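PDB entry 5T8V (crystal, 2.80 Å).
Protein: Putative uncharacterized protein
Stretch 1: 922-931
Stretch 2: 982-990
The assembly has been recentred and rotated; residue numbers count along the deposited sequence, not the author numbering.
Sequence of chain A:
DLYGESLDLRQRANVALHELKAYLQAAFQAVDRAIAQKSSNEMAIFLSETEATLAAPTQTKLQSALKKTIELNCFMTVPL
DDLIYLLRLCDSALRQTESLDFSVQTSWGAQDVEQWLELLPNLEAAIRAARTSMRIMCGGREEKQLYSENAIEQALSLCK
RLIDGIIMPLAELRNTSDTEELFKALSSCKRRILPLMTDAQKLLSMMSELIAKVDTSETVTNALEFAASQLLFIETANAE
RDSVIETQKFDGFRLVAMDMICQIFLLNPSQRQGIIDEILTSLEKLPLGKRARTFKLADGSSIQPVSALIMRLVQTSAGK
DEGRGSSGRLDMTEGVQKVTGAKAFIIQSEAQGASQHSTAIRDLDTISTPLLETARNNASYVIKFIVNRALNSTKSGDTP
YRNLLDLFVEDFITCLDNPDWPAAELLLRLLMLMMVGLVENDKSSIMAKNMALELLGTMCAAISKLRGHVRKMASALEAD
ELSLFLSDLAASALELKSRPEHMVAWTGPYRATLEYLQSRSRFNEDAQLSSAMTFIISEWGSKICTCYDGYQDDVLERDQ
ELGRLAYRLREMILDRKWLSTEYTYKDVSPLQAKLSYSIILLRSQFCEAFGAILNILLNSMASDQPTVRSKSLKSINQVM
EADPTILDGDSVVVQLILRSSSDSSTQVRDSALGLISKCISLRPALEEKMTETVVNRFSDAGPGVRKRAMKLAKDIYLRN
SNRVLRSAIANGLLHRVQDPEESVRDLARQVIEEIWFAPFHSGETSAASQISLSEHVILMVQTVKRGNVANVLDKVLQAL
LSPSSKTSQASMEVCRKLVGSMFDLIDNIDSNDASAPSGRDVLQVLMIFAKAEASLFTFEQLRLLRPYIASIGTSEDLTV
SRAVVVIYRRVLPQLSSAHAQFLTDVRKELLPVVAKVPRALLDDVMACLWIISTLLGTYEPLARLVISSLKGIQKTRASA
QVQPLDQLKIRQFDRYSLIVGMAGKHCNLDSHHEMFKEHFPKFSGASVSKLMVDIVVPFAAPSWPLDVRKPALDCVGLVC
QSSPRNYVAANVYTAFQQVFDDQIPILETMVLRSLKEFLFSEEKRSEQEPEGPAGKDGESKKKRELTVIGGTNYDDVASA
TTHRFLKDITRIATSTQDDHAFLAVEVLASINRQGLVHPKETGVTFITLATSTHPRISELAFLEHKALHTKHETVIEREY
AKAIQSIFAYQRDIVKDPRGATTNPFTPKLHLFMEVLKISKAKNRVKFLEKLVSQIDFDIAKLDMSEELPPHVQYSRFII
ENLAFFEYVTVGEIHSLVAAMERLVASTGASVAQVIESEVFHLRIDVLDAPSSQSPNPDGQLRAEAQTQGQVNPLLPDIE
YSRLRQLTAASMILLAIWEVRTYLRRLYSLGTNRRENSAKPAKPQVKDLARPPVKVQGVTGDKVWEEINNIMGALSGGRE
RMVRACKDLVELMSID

Stretch 1 922-931: LDDVMACLWI
Stretch 2 982-990: MAGKHCNLD

Residues 922-931 lie within a continuous α-helix that extends beyond both ends of the stretch. Its phi/psi values stay in the helical region, and i to i-4 hydrogen bonds of 2.9 Å run from Met926 N to Leu922 O through Ile931 N to Ala927 O. The second stretch enters as the last turn of another helix, residues 982-986, which begins earlier in the chain. His986 N donates to Met982 O at 2.9 Å and Cys987 N to Ala983 O at 2.8 Å, but Cys987 itself leaves helical geometry (phi/psi -118/111), and Asn988 continues extended at -102/108. The two helix axes approach to 9.3 Å and cross at -54°, with their N-to-C directions closer to parallel than antiparallel. The register follows the nearest CA pairs: Asp923 CA is 6.4 Å from Met982 CA, Met926 CA is 6.7 Å from Ala983 CA, Ala927 CA is 5.6 Å from His986 CA, and Trp930 CA is 5.5 Å from Cys987 CA. Positions 923, 926, 927 and 930, with Leu922 beside them, thus form the stripe of the first helix that meets the second stretch.

Asp923 (chi1 t, -163°) leaves its backbone sideways, but its carboxylate reaches across. Asp923 OD1 accepts a weak hydrogen bond from His986 NE2, short at 2.7 Å yet bent to 120° at the hydrogen. Asp923 OD2 lies 3.6 Å from Lys985 NZ, a long salt bridge made by a lysine with all four chi angles t; its long chain lets the ammonium reach the acid. The carboxylate also borders the thioether of Met982, with Asp923 OD2 3.2 Å from Met982 CE. His986, chi1 m and chi2 -82°, places its ring over the first helix, where Ala927 CA and Asp923 O lie over one face. The small side chain of Ala927 suits this close approach: its CB is 3.5 Å from His986 ND1.

Flexible apolar side chains fill the neighbouring space. Met982 is m at all three chi angles and points toward the first helix; its CG packs 3.8 Å from CD2 of Leu922, which is t, p. Met926 (t, p, p) also points across, with CG 4.2 Å from Met982 CB and CE 4.4 Å from Ala983 CB. Met926 SD is 4.1 Å from Cys987 SG, an apolar contact between sulfurs. Gly984 takes no part, since even an ideal CB would point away.

Trp930 covers the point where the second helix gives way to loop. With chi1 t (173°) and chi2 -120°, its CA-to-CB bond points toward the second stretch, and the broad indole lies against Cys987. Cys987 CA sits 4.1 Å from the centroid of the Trp930 six-membered ring, 25° off the normal, a CH-pi contact over the face. Cys987 CB comes within 3.2 Å of Trp930 CE3; chi1 of the cysteine is p (43°). His986 O lies over a face of the indole too, 3.6 Å from Trp930 CD1. Farther along, Leu989 (m, t) brings CD2 to 4.0 Å from Trp930 CZ3, extending the apolar packing past Cys987.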

# COMPACT_ATOMS: atom_id res chain seq x y z
N LEU A 922 54.26 -0.04 3.86
CA LEU A 922 55.42 0.73 4.30
C LEU A 922 54.99 1.98 5.05
O LEU A 922 55.71 2.45 5.94
CB LEU A 922 56.30 1.12 3.11
CG LEU A 922 57.52 1.97 3.50
CD1 LEU A 922 58.35 1.31 4.59
CD2 LEU A 922 58.37 2.24 2.28
N ASP A 923 53.83 2.53 4.71
CA ASP A 923 53.33 3.71 5.40
C ASP A 923 53.05 3.42 6.87
O ASP A 923 53.63 4.04 7.77
CB ASP A 923 52.06 4.22 4.69
CG ASP A 923 51.71 5.64 5.06
OD1 ASP A 923 51.54 5.92 6.27
OD2 ASP A 923 51.59 6.48 4.15
N ASP A 924 52.17 2.45 7.13
CA ASP A 924 51.80 2.15 8.51
C ASP A 924 52.99 1.62 9.31
O ASP A 924 53.12 1.92 10.50
CB ASP A 924 50.65 1.14 8.54
CG ASP A 924 49.40 1.67 7.86
OD1 ASP A 924 48.70 2.49 8.48
OD2 ASP A 924 49.13 1.27 6.71
N VAL A 925 53.88 0.85 8.67
CA VAL A 925 55.02 0.32 9.41
C VAL A 925 56.02 1.42 9.72
O VAL A 925 56.67 1.41 10.77
CB VAL A 925 55.69 -0.84 8.64
CG1 VAL A 925 56.27 -0.36 7.36
CG2 VAL A 925 56.76 -1.48 9.49
N MET A 926 56.19 2.37 8.80
CA MET A 926 57.08 3.50 9.07
C MET A 926 56.53 4.35 10.21
O MET A 926 57.27 4.74 11.13
CB MET A 926 57.27 4.34 7.81
CG MET A 926 58.25 5.50 7.97
SD MET A 926 59.95 4.96 8.32
CE MET A 926 60.44 4.32 6.72
N ALA A 927 55.23 4.64 10.17
CA ALA A 927 54.59 5.32 11.29
C ALA A 927 54.86 4.58 12.60
O ALA A 927 55.25 5.18 13.60
CB ALA A 927 53.09 5.44 11.05
N CYS A 928 54.66 3.26 12.59
CA CYS A 928 54.91 2.47 13.79
C CYS A 928 56.35 2.60 14.25
O CYS A 928 56.62 2.72 15.46
CB CYS A 928 54.56 1.00 13.52
SG CYS A 928 54.46 -0.02 15.00
N LEU A 929 57.30 2.59 13.32
CA LEU A 929 58.71 2.79 13.68
C LEU A 929 58.90 4.12 14.40
O LEU A 929 59.51 4.17 15.47
CB LEU A 929 59.59 2.72 12.43
CG LEU A 929 59.82 1.35 11.79
CD1 LEU A 929 60.57 1.51 10.47
CD2 LEU A 929 60.60 0.44 12.73
N TRP A 930 58.40 5.20 13.81
CA TRP A 930 58.52 6.51 14.46
C TRP A 930 57.94 6.47 15.87
O TRP A 930 58.56 6.95 16.82
CB TRP A 930 57.82 7.57 13.62
CG TRP A 930 57.75 8.93 14.28
CD1 TRP A 930 56.62 9.63 14.58
CD2 TRP A 930 58.86 9.73 14.72
NE1 TRP A 930 56.95 10.82 15.18
CE2 TRP A 930 58.32 10.91 15.27
CE3 TRP A 930 60.25 9.57 14.70
CZ2 TRP A 930 59.11 11.92 15.80
CZ3 TRP A 930 61.04 10.58 15.22
CH2 TRP A 930 60.47 11.74 15.77
N ILE A 931 56.74 5.90 16.02
CA ILE A 931 56.12 5.81 17.34
C ILE A 931 57.05 5.10 18.31
O ILE A 931 57.43 5.65 19.35
CB ILE A 931 54.76 5.09 17.24
CG1 ILE A 931 53.78 5.90 16.38
CG2 ILE A 931 54.17 4.83 18.62
CD1 ILE A 931 53.40 7.26 16.95
N MET A 982 58.86 8.19 2.74
CA MET A 982 58.01 7.81 3.87
C MET A 982 58.61 8.29 5.18
O MET A 982 57.90 8.82 6.05
CB MET A 982 57.81 6.30 3.89
CG MET A 982 57.08 5.75 2.67
SD MET A 982 55.55 6.62 2.29
CE MET A 982 54.81 6.75 3.90
N ALA A 983 59.93 8.13 5.35
CA ALA A 983 60.59 8.63 6.54
C ALA A 983 60.32 10.12 6.72
O ALA A 983 59.91 10.56 7.80
CB ALA A 983 62.10 8.37 6.45
N GLY A 984 60.52 10.91 5.67
CA GLY A 984 60.20 12.32 5.73
C GLY A 984 58.74 12.58 6.06
O GLY A 984 58.41 13.58 6.70
N LYS A 985 57.85 11.68 5.63
CA LYS A 985 56.42 11.87 5.89
C LYS A 985 56.10 11.69 7.37
O LYS A 985 55.39 12.51 7.97
CB LYS A 985 55.60 10.90 5.05
CG LYS A 985 54.10 11.00 5.29
CD LYS A 985 53.31 10.13 4.33
CE LYS A 985 51.81 10.20 4.59
NZ LYS A 985 51.01 9.98 3.36
N HIS A 986 56.62 10.62 7.99
CA HIS A 986 56.23 10.27 9.35
C HIS A 986 57.22 10.75 10.40
O HIS A 986 56.81 11.30 11.43
CB HIS A 986 56.06 8.75 9.46
CG HIS A 986 54.93 8.22 8.63
ND1 HIS A 986 53.62 8.25 9.06
CD2 HIS A 986 54.91 7.66 7.40
CE1 HIS A 986 52.84 7.73 8.13
NE2 HIS A 986 53.60 7.36 7.11
N CYS A 987 58.52 10.54 10.18
CA CYS A 987 59.55 10.84 11.17
C CYS A 987 60.48 11.90 10.61
O CYS A 987 61.25 11.64 9.68
CB CYS A 987 60.32 9.58 11.54
SG CYS A 987 60.76 8.53 10.14
N ASN A 988 60.42 13.10 11.18
CA ASN A 988 61.31 14.19 10.81
C ASN A 988 62.39 14.30 11.88
O ASN A 988 62.12 14.74 13.00
CB ASN A 988 60.55 15.50 10.65
CG ASN A 988 61.11 16.37 9.54
OD1 ASN A 988 61.74 15.88 8.60
ND2 ASN A 988 60.88 17.68 9.63
N LEU A 989 63.61 13.89 11.53
CA LEU A 989 64.73 13.87 12.46
C LEU A 989 65.48 15.19 12.46
O LEU A 989 66.71 15.24 12.35
CB LEU A 989 65.66 12.71 12.12
CG LEU A 989 65.03 11.31 12.17
CD1 LEU A 989 65.97 10.28 11.58
CD2 LEU A 989 64.65 10.94 13.60
N ASP A 990 64.74 16.30 12.59
CA ASP A 990 65.37 17.61 12.61
C ASP A 990 66.20 17.82 13.87
O ASP A 990 67.17 18.59 13.86
CB ASP A 990 64.31 18.70 12.49
CG ASP A 990 63.54 18.62 11.19
OD1 ASP A 990 64.02 17.96 10.25
OD2 ASP A 990 62.45 19.23 11.11